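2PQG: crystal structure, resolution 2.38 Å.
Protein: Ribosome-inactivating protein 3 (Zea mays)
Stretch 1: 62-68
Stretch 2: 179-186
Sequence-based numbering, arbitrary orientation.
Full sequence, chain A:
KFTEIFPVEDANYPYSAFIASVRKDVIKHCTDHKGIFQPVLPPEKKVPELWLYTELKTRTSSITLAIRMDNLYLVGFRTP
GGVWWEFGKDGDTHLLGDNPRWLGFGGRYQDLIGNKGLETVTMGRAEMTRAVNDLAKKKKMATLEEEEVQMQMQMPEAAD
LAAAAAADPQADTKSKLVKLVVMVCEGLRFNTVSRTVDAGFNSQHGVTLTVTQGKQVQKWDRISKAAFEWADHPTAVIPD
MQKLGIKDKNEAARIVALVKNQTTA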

ATOM      1  N   SER A  62     -11.938   1.140  13.494  1.00 21.98           N
ATOM      2  CA  SER A  62     -10.567   0.718  13.231  1.00 21.15           C
ATOM      3  C   SER A  62     -10.485  -0.535  12.361  1.00 20.86           C
ATOM      4  O   SER A  62     -11.470  -1.270  12.202  1.00 19.45           O
ATOM      5  CB  SER A  62      -9.827   0.451  14.550  1.00 22.37           C
ATOM      6  OG  SER A  62     -10.369  -0.680  15.216  1.00 21.35           O
ATOM      7  N   ILE A  63      -9.307  -0.758  11.785  1.00 15.27           N
ATOM      8  CA  ILE A  63      -9.059  -1.936  10.969  1.00 15.46           C
ATOM      9  C   ILE A  63      -7.594  -2.319  11.098  1.00 17.13           C
ATOM     10  O   ILE A  63      -6.738  -1.479  11.388  1.00 14.60           O
ATOM     11  CB  ILE A  63      -9.367  -1.713   9.464  1.00 12.78           C
ATOM     12  CG1 ILE A  63      -8.512  -0.578   8.895  1.00 15.73           C
ATOM     13  CG2 ILE A  63     -10.835  -1.443   9.275  1.00 17.01           C
ATOM     14  CD1 ILE A  63      -8.603  -0.442   7.377  1.00 12.36           C
ATOM     15  N   THR A  64      -7.303  -3.595  10.892  1.00 17.01           N
ATOM     16  CA  THR A  64      -5.926  -4.062  10.959  1.00 18.08           C
ATOM     17  C   THR A  64      -5.506  -4.465   9.547  1.00 18.78           C
ATOM     18  O   THR A  64      -6.263  -5.122   8.831  1.00 17.88           O
ATOM     19  CB  THR A  64      -5.787  -5.280  11.889  1.00 16.15           C
ATOM     20  OG1 THR A  64      -6.406  -4.995  13.150  1.00 19.30           O
ATOM     21  CG2 THR A  64      -4.315  -5.605  12.115  1.00 14.86           C
ATOM     22  N   LEU A  65      -4.306  -4.057   9.142  1.00 19.31           N
ATOM     23  CA  LEU A  65      -3.799  -4.394   7.811  1.00 20.66           C
ATOM     24  C   LEU A  65      -2.781  -5.533   7.894  1.00 19.67           C
ATOM     25  O   LEU A  65      -1.852  -5.482   8.697  1.00 20.35           O
ATOM     26  CB  LEU A  65      -3.133  -3.169   7.168  1.00 17.76           C
ATOM     27  CG  LEU A  65      -3.924  -1.867   6.991  1.00 13.80           C
ATOM     28  CD1 LEU A  65      -3.005  -0.815   6.366  1.00 12.52           C
ATOM     29  CD2 LEU A  65      -5.150  -2.098   6.122  1.00  3.46           C
ATOM     30  N   ALA A  66      -2.960  -6.563   7.075  1.00 19.59           N
ATOM     31  CA  ALA A  66      -2.034  -7.698   7.063  1.00 20.42           C
ATOM     32  C   ALA A  66      -0.997  -7.485   5.963  1.00 21.33           C
ATOM     33  O   ALA A  66      -1.299  -7.644   4.776  1.00 24.66           O
ATOM     34  CB  ALA A  66      -2.795  -8.999   6.815  1.00 19.69           C
ATOM     35  N   ILE A  67       0.226  -7.144   6.354  1.00 17.38           N
ATOM     36  CA  ILE A  67       1.285  -6.879   5.390  1.00 18.33           C
ATOM     37  C   ILE A  67       2.451  -7.865   5.414  1.00 20.22           C
ATOM     38  O   ILE A  67       3.010  -8.151   6.465  1.00 22.44           O
ATOM     39  CB  ILE A  67       1.851  -5.459   5.598  1.00 14.44           C
ATOM     40  CG1 ILE A  67       0.749  -4.425   5.371  1.00 15.54           C
ATOM     41  CG2 ILE A  67       3.016  -5.212   4.664  1.00 10.60           C
ATOM     42  CD1 ILE A  67       1.098  -3.036   5.878  1.00 12.38           C
ATOM     43  N   ARG A  68       2.821  -8.375   4.241  1.00 21.47           N
ATOM     44  CA  ARG A  68       3.946  -9.302   4.137  1.00 25.22           C
ATOM     45  C   ARG A  68       5.214  -8.521   4.428  1.00 27.59           C
ATOM     46  O   ARG A  68       5.391  -7.415   3.928  1.00 29.62           O
ATOM     47  CB  ARG A  68       4.075  -9.868   2.720  1.00 23.43           C
ATOM     48  CG  ARG A  68       2.888 -10.638   2.207  1.00 19.24           C
ATOM     49  CD  ARG A  68       3.112 -11.031   0.751  1.00 23.04           C
ATOM     50  NE  ARG A  68       4.314 -11.843   0.562  1.00 25.34           N
ATOM     51  CZ  ARG A  68       4.322 -13.041  -0.013  1.00 24.83           C
ATOM     52  NH1 ARG A  68       3.186 -13.570  -0.456  1.00 22.93           N
ATOM     53  NH2 ARG A  68       5.462 -13.710  -0.145  1.00 25.07           N
ATOM     54  N   LYS A 179      -5.764   3.804  -1.286  1.00 19.05           N
ATOM     55  CA  LYS A 179      -5.285   5.013  -0.630  1.00 18.35           C
ATOM     56  C   LYS A 179      -4.351   4.575   0.496  1.00 20.98           C
ATOM     57  O   LYS A 179      -3.340   5.234   0.779  1.00 22.09           O
ATOM     58  CB  LYS A 179      -6.448   5.814  -0.046  1.00 15.03           C
ATOM     59  CG  LYS A 179      -7.352   6.449  -1.077  1.00 11.14           C
ATOM     60  CD  LYS A 179      -8.477   7.210  -0.407  1.00 12.00           C
ATOM     61  CE  LYS A 179      -9.297   7.979  -1.424  1.00 17.44           C
ATOM     62  NZ  LYS A 179      -8.429   8.848  -2.255  1.00 22.04           N
ATOM     63  N   LEU A 180      -4.693   3.451   1.130  1.00 18.10           N
ATOM     64  CA  LEU A 180      -3.894   2.913   2.229  1.00 18.38           C
ATOM     65  C   LEU A 180      -2.670   2.177   1.700  1.00 17.43           C
ATOM     66  O   LEU A 180      -1.622   2.164   2.342  1.00 13.00           O
ATOM     67  CB  LEU A 180      -4.738   1.967   3.090  1.00 16.41           C
ATOM     68  CG  LEU A 180      -5.995   2.577   3.720  1.00 17.36           C
ATOM     69  CD1 LEU A 180      -6.749   1.494   4.485  1.00 13.60           C
ATOM     70  CD2 LEU A 180      -5.623   3.743   4.638  1.00 10.83           C
ATOM     71  N   VAL A 181      -2.814   1.567   0.528  1.00 19.59           N
ATOM     72  CA  VAL A 181      -1.713   0.845  -0.090  1.00 19.41           C
ATOM     73  C   VAL A 181      -0.585   1.825  -0.383  1.00 17.95           C
ATOM     74  O   VAL A 181       0.574   1.534  -0.109  1.00 20.14           O
ATOM     75  CB  VAL A 181      -2.154   0.145  -1.402  1.00 20.00           C
ATOM     76  CG1 VAL A 181      -0.944  -0.473  -2.100  1.00 19.19           C
ATOM     77  CG2 VAL A 181      -3.174  -0.943  -1.093  1.00 18.02           C
ATOM     78  N   VAL A 182      -0.923   2.998  -0.910  1.00 16.68           N
ATOM     79  CA  VAL A 182       0.101   3.990  -1.222  1.00 16.15           C
ATOM     80  C   VAL A 182       0.645   4.701   0.019  1.00 15.71           C
ATOM     81  O   VAL A 182       1.856   4.859   0.150  1.00 16.08           O
ATOM     82  CB  VAL A 182      -0.422   5.049  -2.230  1.00 17.03           C
ATOM     83  CG1 VAL A 182       0.668   6.050  -2.540  1.00 18.65           C
ATOM     84  CG2 VAL A 182      -0.867   4.376  -3.511  1.00 11.97           C
ATOM     85  N   MET A 183      -0.239   5.122   0.924  1.00 16.13           N
ATOM     86  CA  MET A 183       0.186   5.808   2.154  1.00 15.30           C
ATOM     87  C   MET A 183       0.972   4.905   3.106  1.00 16.57           C
ATOM     88  O   MET A 183       1.945   5.346   3.723  1.00 17.44           O
ATOM     89  CB  MET A 183      -1.020   6.375   2.918  1.00 14.95           C
ATOM     90  CG  MET A 183      -1.666   7.601   2.291  1.00 13.09           C
ATOM     91  SD  MET A 183      -2.989   8.305   3.304  1.00 19.31           S
ATOM     92  CE  MET A 183      -4.429   7.295   2.818  1.00 14.20           C
ATOM     93  N   VAL A 184       0.552   3.650   3.248  1.00 17.35           N
ATOM     94  CA  VAL A 184       1.252   2.741   4.148  1.00 18.36           C
ATOM     95  C   VAL A 184       2.343   1.879   3.487  1.00 20.46           C
ATOM     96  O   VAL A 184       3.531   2.097   3.730  1.00 22.63           O
ATOM     97  CB  VAL A 184       0.255   1.840   4.894  1.00 16.19           C
ATOM     98  CG1 VAL A 184       0.987   0.949   5.865  1.00 12.30           C
ATOM     99  CG2 VAL A 184      -0.757   2.705   5.641  1.00 14.52           C
ATOM    100  N   CYS A 185       1.962   0.914   2.654  1.00 19.60           N
ATOM    101  CA  CYS A 185       2.954   0.057   2.012  1.00 20.50           C
ATOM    102  C   CYS A 185       3.991   0.835   1.245  1.00 22.77           C
ATOM    103  O   CYS A 185       5.194   0.706   1.492  1.00 27.37           O
ATOM    104  CB  CYS A 185       2.299  -0.901   1.040  1.00 21.30           C
ATOM    105  SG  CYS A 185       1.133  -2.012   1.808  1.00 30.68           S
ATOM    106  N   GLU A 186       3.517   1.627   0.291  1.00 21.75           N
ATOM    107  CA  GLU A 186       4.406   2.423  -0.543  1.00 21.63           C
ATOM    108  C   GLU A 186       5.063   3.535   0.257  1.00 20.55           C
ATOM    109  O   GLU A 186       6.131   4.020  -0.111  1.00 21.09           O
ATOM    110  CB  GLU A 186       3.637   2.979  -1.747  1.00 19.00           C
ATOM    111  CG  GLU A 186       3.006   1.877  -2.586  1.00 21.87           C
ATOM    112  CD  GLU A 186       4.022   1.006  -3.329  1.00 21.52           C
ATOM    113  OE1 GLU A 186       5.195   0.964  -2.913  1.00 21.22           O
ATOM    114  OE2 GLU A 186       3.648   0.348  -4.326  1.00 22.52           O
TER

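The contact between strand 62-68 and helix 179-186 is an apolar one, built from three strand side chains and three helix side chains, and no hydrogen bond crosses it. At its centre lies Leu 65, whose CA-to-CB bond points toward the helix and whose two methyls reach different partners. CD1 of Leu 65 lies 4.2 Å from CG2 of Val 184, while CD2 of Leu 65 lies 4.3 Å from CD1 of Leu 180. The m, t rotamer of Leu 65 orients these methyls so that the side chain spans two helix residues four positions apart, which successive turns of the helix bring to the same face. Leu 180, also m, t and directed toward the strand, returns the contact and extends it: its CD1 is 3.9 Å from CD1 of Ile 63, the shortest approach between the two segments. The same methyl thus touches both Ile 63 and Leu 65.

Toward the C-terminal end of the strand, Ile 67 takes over. Its chi1 is m and its chi2 t, an extended arrangement that carries CD1 to 4.0 Å from CG1 of Val 184 and to 4.2 Å from SG of Cys 185. Val 184 points toward the strand and packs against both Leu 65 and Ile 67; its CG1 also lies 4.4 Å from CD1 of Leu 65. Cys 185 is set sideways, yet its m rotamer still brings the sulfur within reach of Ile 67. Here the backbones are also nearer, with CA of Ile 67 7.9 Å from CA of Cys 185, against 9.2 Å between CA of Leu 65 and CA of Leu 180. Contacts therefore step from Leu 180 through Val 184 to Cys 185 as the strand runs from Ile 63 to Ile 67, in keeping with the 55° angle between the two chain directions. All six contacting residues are buried, but together the segments cover just 218 Å² of each other's surface, and the axes come no closer than 10.8 Å.

Within the helix, N of Val 184 donates to O of Leu 180 at 2.8 Å, tying together the two residues that Leu 65 bridges. The helix widens into a pi-type turn at 181-185, and N of Glu 186 bonds to O of Val 181 at 3.0 Å, five residues back.

Outward from the apolar row, the alternation of the extended strand leaves Ser 62, Thr 64, Ala 66 and Arg 68 out of reach of the helix; even the nearest side-chain approach among them, that of Arg 68, is 8.4 Å. On the helix, Lys 179, Val 182, Met 183 and Glu 186 are likewise out of reach. The charged groups make no bond across the contact: NE and NH2 of Arg 68 are hydrogen-bonded just beyond one of the segments, and NZ of Lys 179 and both carboxylate oxygens of Glu 186 are hydrogen-bonded elsewhere in the structure. The polar side chains thus contribute no bond across the contact.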